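Local coordinates for diphosphomevalonate decarboxylase, putative (Trypanosoma brucei, PDB 2HKE), which probably catalyses the ATP-dependent decarboxylation of (R)-5-diphosphomevalonate to isopentenyl diphosphate in the mevalonate pathway, at residues Thr7-Ile12 against Lys369-Ser374; Ala271-Val276 against Tyr290-Gly295; Lys277-Lys282 against Asp343-Leu348. The protein carries 1 engineered substitution. All coordinates share one frame; numbering follows the deposited sequence.

Interaction 1. Residues Thr7-Ile12 against Lys369-Ser374; sequences TVEAPI and KYLGPS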
# COMPACT_ATOMS: atom_id res chain seq x y z
N THR A 7 -0.93 -11.70 -18.43
CA THR A 7 -1.44 -11.81 -17.06
C THR A 7 -0.35 -11.45 -16.07
O THR A 7 0.79 -11.91 -16.17
CB THR A 7 -1.98 -13.25 -16.74
OG1 THR A 7 -3.00 -13.57 -17.68
CG2 THR A 7 -2.58 -13.30 -15.32
N VAL A 8 -0.72 -10.61 -15.10
CA VAL A 8 0.23 -10.06 -14.12
C VAL A 8 -0.42 -10.13 -12.77
O VAL A 8 -1.63 -9.92 -12.65
CB VAL A 8 0.52 -8.56 -14.40
CG1 VAL A 8 1.31 -7.92 -13.27
CG2 VAL A 8 1.24 -8.40 -15.74
N GLU A 9 0.38 -10.41 -11.74
CA GLU A 9 -0.04 -10.24 -10.38
C GLU A 9 0.81 -9.12 -9.77
O GLU A 9 2.01 -9.03 -10.01
CB GLU A 9 0.13 -11.53 -9.60
CG GLU A 9 -0.99 -12.56 -9.93
CD GLU A 9 -0.91 -13.84 -9.09
OE1 GLU A 9 0.19 -14.11 -8.53
OE2 GLU A 9 -1.96 -14.55 -9.00
N ALA A 10 0.15 -8.25 -9.00
CA ALA A 10 0.87 -7.22 -8.26
C ALA A 10 0.49 -7.23 -6.78
O ALA A 10 -0.67 -7.45 -6.41
CB ALA A 10 0.61 -5.85 -8.87
N PRO A 11 1.46 -6.88 -5.91
CA PRO A 11 1.23 -6.81 -4.46
C PRO A 11 0.76 -5.42 -4.00
O PRO A 11 0.97 -4.43 -4.72
CB PRO A 11 2.62 -7.02 -3.93
CG PRO A 11 3.48 -6.23 -4.88
CD PRO A 11 2.84 -6.49 -6.25
N ILE A 12 0.23 -5.33 -2.79
CA ILE A 12 0.05 -3.99 -2.20
C ILE A 12 1.38 -3.47 -1.66
O ILE A 12 2.36 -4.18 -1.57
CB ILE A 12 -1.04 -3.98 -1.09
CG1 ILE A 12 -0.72 -4.95 0.03
CG2 ILE A 12 -2.42 -4.29 -1.71
CD1 ILE A 12 -1.67 -4.81 1.20
N LYS A 369 4.74 -9.79 -10.93
CA LYS A 369 5.07 -11.10 -11.53
C LYS A 369 4.24 -11.24 -12.78
O LYS A 369 3.07 -10.90 -12.77
CB LYS A 369 4.75 -12.23 -10.54
CG LYS A 369 5.38 -13.59 -10.88
CD LYS A 369 5.40 -14.62 -9.70
CE LYS A 369 5.42 -16.11 -10.22
NZ LYS A 369 4.98 -17.19 -9.21
N TYR A 370 4.84 -11.72 -13.87
CA TYR A 370 4.13 -11.98 -15.14
C TYR A 370 3.86 -13.47 -15.11
O TYR A 370 4.75 -14.26 -14.83
CB TYR A 370 5.00 -11.57 -16.36
CG TYR A 370 5.28 -10.11 -16.37
CD1 TYR A 370 6.27 -9.58 -15.57
CD2 TYR A 370 4.47 -9.24 -17.07
CE1 TYR A 370 6.50 -8.24 -15.52
CE2 TYR A 370 4.69 -7.86 -17.04
CZ TYR A 370 5.70 -7.37 -16.24
OH TYR A 370 5.94 -6.04 -16.15
N LEU A 371 2.64 -13.84 -15.41
CA LEU A 371 2.20 -15.23 -15.31
C LEU A 371 1.95 -15.85 -16.68
O LEU A 371 1.91 -15.18 -17.71
CB LEU A 371 0.92 -15.29 -14.49
CG LEU A 371 1.06 -15.24 -12.96
CD1 LEU A 371 2.25 -14.47 -12.44
CD2 LEU A 371 -0.27 -14.75 -12.36
N GLY A 372 1.76 -17.16 -16.69
CA GLY A 372 1.63 -17.87 -17.92
C GLY A 372 0.20 -17.96 -18.36
O GLY A 372 -0.72 -17.81 -17.54
N PRO A 373 -0.00 -18.26 -19.65
CA PRO A 373 -1.31 -18.41 -20.26
C PRO A 373 -2.27 -19.29 -19.47
O PRO A 373 -3.49 -19.12 -19.61
CB PRO A 373 -0.99 -19.02 -21.64
CG PRO A 373 0.47 -19.37 -21.61
CD PRO A 373 1.08 -18.44 -20.64
N SER A 374 -1.73 -20.19 -18.65
CA SER A 374 -2.53 -21.09 -17.81
C SER A 374 -3.33 -20.37 -16.74
O SER A 374 -4.44 -20.80 -16.39
CB SER A 374 -1.62 -22.15 -17.14
OG SER A 374 -1.07 -21.70 -15.89
O HOH W 1 1.47 -13.23 -19.17
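Two flat groups mark the two faces of this strand pairing. The Tyr370 ring meets Val8 obliquely, with CD2 3.6 Å from Val8 CG2. Arg128 makes a cation-pi contact with the same ring, and Ala124 of helix 114-130 touches it. On the other face of the sheet, Leu371 CD2 sits over the flat carboxylate of Glu9, 3.5 Å from Glu9 CD. It is closer still to Glu9 CG, at 3.3 Å, so this is a tight spot. The Glu9 chain runs extended beyond CG (chi2 -176°) and crosses Leu371 at about a right angle. Its OE2 forms a salt bridge with Arg47 NE. Lys369 leaves from the same face, but the rest of its chain turns off from strand 5-15.

The two strands are antiparallel. Glu9 and Lys369 form a hydrogen-bonded pair, with Glu9 N 2.9 Å from Lys369 O and Lys369 N 3.0 Å from Glu9 O. Val8 and Tyr370 form the next, non-hydrogen-bonded pair, and their side chains lie side by side. Strand 369-371, near the C-terminus, thus joins the mixed sheet of the N-terminal domain in this GHMP kinase fold. The other side of strand 5-15 pairs with 48-55, through Val8 and Thr50.

Leu371 N gives a nearly straight bond to Thr7 O (2.8 Å, 177° at the hydrogen), although the donor stands above the carbonyl plane. A water then bridges the end of the pairing. It accepts from Thr7 N and donates to Leu371 O at 2.5 Å. Thr7 CG2 lies 4.0 Å from Leu371 CD2, while Thr7 OG1 is hydrogen-bonded to Ser51 OG.

Interaction 2. Residues Ala271-Val276 against Tyr290-Gly295; sequences AMIRLV and YTFDAG. With SO4 (sulfate ion), chain D.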
# COMPACT_ATOMS: atom_id res chain seq x y z
N ALA A 271 -6.25 2.20 20.45
CA ALA A 271 -5.75 1.27 21.44
C ALA A 271 -4.48 0.55 20.93
O ALA A 271 -3.58 0.27 21.70
CB ALA A 271 -6.81 0.25 21.74
N MET A 272 -4.44 0.25 19.64
CA MET A 272 -3.24 -0.36 19.04
C MET A 272 -2.06 0.56 19.16
O MET A 272 -0.95 0.11 19.45
CB MET A 272 -3.50 -0.81 17.59
CG MET A 272 -4.19 -2.16 17.49
SD MET A 272 -3.27 -3.58 18.08
CE MET A 272 -1.97 -3.71 16.80
N ILE A 273 -2.27 1.86 18.98
CA ILE A 273 -1.19 2.81 19.12
C ILE A 273 -0.70 2.77 20.57
O ILE A 273 0.48 2.65 20.81
CB ILE A 273 -1.64 4.22 18.74
CG1 ILE A 273 -1.90 4.32 17.24
CG2 ILE A 273 -0.65 5.25 19.28
CD1 ILE A 273 -2.53 5.63 16.84
N ARG A 274 -1.63 2.85 21.53
CA ARG A 274 -1.25 2.81 22.93
C ARG A 274 -0.50 1.53 23.29
O ARG A 274 0.47 1.59 24.07
CB ARG A 274 -2.48 2.95 23.84
CG ARG A 274 -3.14 4.27 23.67
CD ARG A 274 -3.96 4.68 24.91
NE ARG A 274 -4.82 3.61 25.39
CZ ARG A 274 -5.99 3.29 24.87
NH1 ARG A 274 -6.47 3.97 23.85
NH2 ARG A 274 -6.70 2.31 25.41
N LEU A 275 -0.95 0.40 22.73
CA LEU A 275 -0.34 -0.91 23.01
C LEU A 275 1.09 -1.00 22.48
O LEU A 275 2.03 -1.45 23.19
CB LEU A 275 -1.20 -2.00 22.38
CG LEU A 275 -0.80 -3.44 22.64
CD1 LEU A 275 -0.48 -3.73 24.12
CD2 LEU A 275 -1.88 -4.35 22.12
N VAL A 276 1.30 -0.57 21.25
CA VAL A 276 2.65 -0.60 20.71
C VAL A 276 3.55 0.27 21.57
O VAL A 276 4.67 -0.14 21.91
CB VAL A 276 2.67 -0.13 19.25
CG1 VAL A 276 4.09 0.09 18.75
CG2 VAL A 276 1.86 -1.13 18.41
N TYR A 290 4.00 0.99 14.45
CA TYR A 290 2.67 1.01 13.80
C TYR A 290 2.69 2.03 12.65
O TYR A 290 3.46 3.00 12.66
CB TYR A 290 1.56 1.35 14.79
CG TYR A 290 1.71 2.69 15.45
CD1 TYR A 290 1.41 3.88 14.75
CD2 TYR A 290 2.22 2.78 16.76
CE1 TYR A 290 1.62 5.13 15.37
CE2 TYR A 290 2.40 4.01 17.38
CZ TYR A 290 2.08 5.17 16.69
OH TYR A 290 2.31 6.38 17.34
N THR A 291 1.81 1.80 11.67
CA THR A 291 1.40 2.84 10.77
C THR A 291 -0.03 2.58 10.32
O THR A 291 -0.41 1.43 10.15
CB THR A 291 2.36 3.05 9.60
OG1 THR A 291 2.03 4.27 8.95
CG2 THR A 291 2.28 1.92 8.57
N PHE A 292 -0.81 3.65 10.20
CA PHE A 292 -2.13 3.64 9.63
C PHE A 292 -2.10 4.43 8.34
O PHE A 292 -1.41 5.45 8.26
CB PHE A 292 -3.15 4.28 10.61
CG PHE A 292 -3.28 3.52 11.91
CD1 PHE A 292 -2.32 3.68 12.88
CD2 PHE A 292 -4.32 2.62 12.13
CE1 PHE A 292 -2.39 3.00 14.07
CE2 PHE A 292 -4.38 1.92 13.30
CZ PHE A 292 -3.42 2.09 14.27
N ASP A 293 -2.87 3.99 7.35
CA ASP A 293 -2.93 4.66 6.03
C ASP A 293 -4.38 4.99 5.60
O ASP A 293 -4.94 4.40 4.70
CB ASP A 293 -2.25 3.74 5.00
CG ASP A 293 -1.45 4.52 3.91
OD1 ASP A 293 -0.67 5.45 4.22
OD2 ASP A 293 -1.65 4.21 2.70
N ALA A 294 -5.01 5.97 6.21
CA ALA A 294 -6.37 6.37 5.71
C ALA A 294 -7.40 5.27 5.91
O ALA A 294 -8.29 5.01 5.09
CB ALA A 294 -6.37 6.85 4.22
N GLY A 295 -7.27 4.60 7.05
CA GLY A 295 -8.15 3.51 7.39
C GLY A 295 -7.88 3.16 8.83
O GLY A 295 -7.01 3.77 9.46
S SO4 D . -4.29 2.83 28.89
O1 SO4 D . -4.98 3.95 29.51
O2 SO4 D . -3.68 2.02 29.92
O3 SO4 D . -5.28 2.06 28.13
O4 SO4 D . -3.29 3.38 27.98
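Residues 271-276 of helix 267-283 lie against Tyr290 and Phe292, with no backbone hydrogen bond between the two segments; the closest CA atoms belong to Ile273 and Tyr290, 6.8 Å apart. Ile273 carries the contact. Its CG1 stands 4.0 Å above the centre of the Tyr290 ring, 8° off the normal, in a CH-pi contact. Its CG2 lies by the phenol end, 3.8 Å from Tyr290 CZ. The same CG1 is 3.5 Å from Phe292 CE1, so the one atom touches both rings, Tyr290 over its face and Phe292 obliquely.

Val276 meets the edge of the Tyr290 ring, CG1 to Tyr290 CD2 3.8 Å. Met272 CB comes to the edge of Phe292, near its plane. This is a helix layered on a sheet in the C-terminal domain, and helix 237-256 also packs on both rings.

Arg274, on the outward side, binds a sulfate that probably came from the crystallisation liquor. Its NE bonds to O3 and O4, and its NH2 bonds to O3; Asp350 N is a further donor. The contact between helix and rings is itself apolar and buried. The one polar ring atom, Tyr290 OH, is satisfied by a hydrogen bond with Asp249 OD1.

Interaction 3. Residues Lys277-Lys282 against Asp343-Leu348; sequences KAYNAK and DEYKKL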
# COMPACT_ATOMS: atom_id res chain seq x y z
N LYS A 277 3.08 1.47 21.91
CA LYS A 277 3.87 2.37 22.74
C LYS A 277 4.22 1.77 24.09
O LYS A 277 5.36 1.86 24.56
CB LYS A 277 3.13 3.69 22.94
CG LYS A 277 3.14 4.56 21.69
CD LYS A 277 2.35 5.83 21.94
CE LYS A 277 2.41 6.75 20.75
NZ LYS A 277 1.55 7.94 21.01
N ALA A 278 3.23 1.14 24.72
CA ALA A 278 3.39 0.53 26.04
C ALA A 278 4.33 -0.66 25.98
O ALA A 278 5.11 -0.89 26.89
CB ALA A 278 2.05 0.08 26.59
N TYR A 279 4.26 -1.42 24.89
CA TYR A 279 5.19 -2.53 24.68
C TYR A 279 6.62 -2.05 24.56
O TYR A 279 7.50 -2.56 25.20
CB TYR A 279 4.80 -3.29 23.43
CG TYR A 279 5.65 -4.49 23.12
CD1 TYR A 279 5.76 -5.53 24.03
CD2 TYR A 279 6.32 -4.59 21.92
CE1 TYR A 279 6.50 -6.63 23.74
CE2 TYR A 279 7.10 -5.70 21.62
CZ TYR A 279 7.17 -6.71 22.54
OH TYR A 279 7.95 -7.84 22.25
N ASN A 280 6.84 -1.05 23.74
CA ASN A 280 8.17 -0.55 23.49
C ASN A 280 8.70 0.02 24.81
O ASN A 280 9.88 -0.15 25.14
CB ASN A 280 8.10 0.54 22.43
CG ASN A 280 7.96 -0.00 21.02
OD1 ASN A 280 8.32 -1.17 20.73
ND2 ASN A 280 7.44 0.85 20.12
N ALA A 281 7.83 0.68 25.55
CA ALA A 281 8.21 1.25 26.87
C ALA A 281 8.70 0.14 27.82
O ALA A 281 9.76 0.28 28.46
CB ALA A 281 7.04 2.06 27.44
N LYS A 282 7.97 -0.98 27.86
CA LYS A 282 8.30 -2.12 28.72
C LYS A 282 9.56 -2.83 28.26
O LYS A 282 10.37 -3.27 29.05
CB LYS A 282 7.21 -3.18 28.71
CG LYS A 282 6.12 -3.06 29.64
CD LYS A 282 6.51 -3.24 31.13
CE LYS A 282 5.20 -3.21 31.90
NZ LYS A 282 5.31 -2.48 33.21
N ASP A 343 4.88 -12.19 31.84
CA ASP A 343 3.75 -11.53 32.45
C ASP A 343 3.80 -10.02 32.29
O ASP A 343 2.75 -9.40 32.26
CB ASP A 343 3.71 -11.86 33.96
CG ASP A 343 2.42 -12.47 34.36
OD1 ASP A 343 1.37 -11.81 34.15
OD2 ASP A 343 2.44 -13.63 34.85
N GLU A 344 5.00 -9.44 32.22
CA GLU A 344 5.20 -8.00 32.03
C GLU A 344 4.50 -7.46 30.77
O GLU A 344 4.19 -6.28 30.72
CB GLU A 344 6.68 -7.63 31.92
CG GLU A 344 7.49 -8.50 30.98
CD GLU A 344 8.98 -8.18 30.87
OE1 GLU A 344 9.44 -7.07 31.24
OE2 GLU A 344 9.73 -9.10 30.37
N TYR A 345 4.22 -8.32 29.80
CA TYR A 345 3.64 -7.83 28.54
C TYR A 345 2.16 -8.11 28.45
O TYR A 345 1.56 -8.02 27.37
CB TYR A 345 4.39 -8.43 27.33
CG TYR A 345 5.85 -8.16 27.37
CD1 TYR A 345 6.33 -6.86 27.43
CD2 TYR A 345 6.77 -9.18 27.28
CE1 TYR A 345 7.68 -6.59 27.45
CE2 TYR A 345 8.13 -8.90 27.31
CZ TYR A 345 8.57 -7.60 27.41
OH TYR A 345 9.92 -7.35 27.45
N LYS A 346 1.56 -8.49 29.57
CA LYS A 346 0.14 -8.70 29.63
C LYS A 346 -0.39 -7.43 30.32
O LYS A 346 0.32 -6.77 31.10
CB LYS A 346 -0.21 -9.97 30.43
CG LYS A 346 0.35 -11.24 29.85
CD LYS A 346 0.18 -12.41 30.82
CE LYS A 346 0.92 -13.66 30.30
NZ LYS A 346 0.55 -14.85 31.09
N LYS A 347 -1.62 -7.09 30.00
CA LYS A 347 -2.29 -5.94 30.55
C LYS A 347 -1.44 -4.67 30.41
O LYS A 347 -1.16 -3.97 31.40
CB LYS A 347 -2.72 -6.22 32.01
CG LYS A 347 -3.79 -7.33 32.13
CD LYS A 347 -5.20 -6.83 31.68
CE LYS A 347 -6.28 -7.99 31.59
NZ LYS A 347 -5.87 -9.22 30.79
N LEU A 348 -1.04 -4.37 29.18
CA LEU A 348 -0.24 -3.18 28.94
C LEU A 348 -1.11 -1.94 28.75
O LEU A 348 -0.64 -0.84 28.85
CB LEU A 348 0.65 -3.38 27.71
CG LEU A 348 1.73 -4.46 27.82
CD1 LEU A 348 2.45 -4.65 26.49
CD2 LEU A 348 2.72 -4.13 28.93
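Leu348 is the bump of this contact, and it drops into a hollow on the surface of the helix. Ala278, Tyr279 and Lys282 line the hollow, and Leu275 closes its fourth corner. The small Ala278 lets the backbone come near: its CB is 3.6 Å from Leu348 O. The two branches of Leu348 part over the helix. CD1 rests 3.9 Å from Tyr279 CA, and CD2 lies 3.6 Å from Lys282 CG.

The arrangement is a knob in an i, i+3, i+4, i+7 hole, with the knob supplied by a loop. That loop runs from helix 330-338 to strand 358-363 and packs on the C-terminal half of helix 267-283. Leu348 N is hydrogen-bonded to NE2 of His317, at the C-terminal end of helix 307-317.

A second fit is aromatic. The Tyr279 edge meets the Tyr345 face in a T-shaped pair, with planes at 68° and Tyr279 CD1 3.7 Å from Tyr345 CD1. Glu344 CG lies over the opposite face, so the Tyr345 ring is sandwiched. Lys282 CB fills in at the ring's edge, 3.7 Å from Tyr345 CE1. The Lys282 chain then bends at chi2 (-67°), which lays CE 3.4 Å from Glu344 O. Tyr279 OH is hydrogen-bonded to Glu309 OE1 of helix 307-317.

In the fold
Interactions 2 and 3 share helix 267-283 and lie in the C-terminal domain, with centres about 16 Å apart. Their segments alternate along the chain: 271-276, 277-282, 290-295, then 343-348. They touch where Leu275 meets Leu348 and where Lys277 meets Tyr290. One helix is thus held against the edge strand 288-291 of the five-stranded sheet and against a later loop. Interaction 1 lies on the opposite side of the chain's centre, about 31 Å and 42 Å from the other two, centre to centre. Both are nested within the loop it closes. It brings strand 369-371 back to strand 5-15, so a strand near the C-terminus joins a sheet of the N-terminal domain.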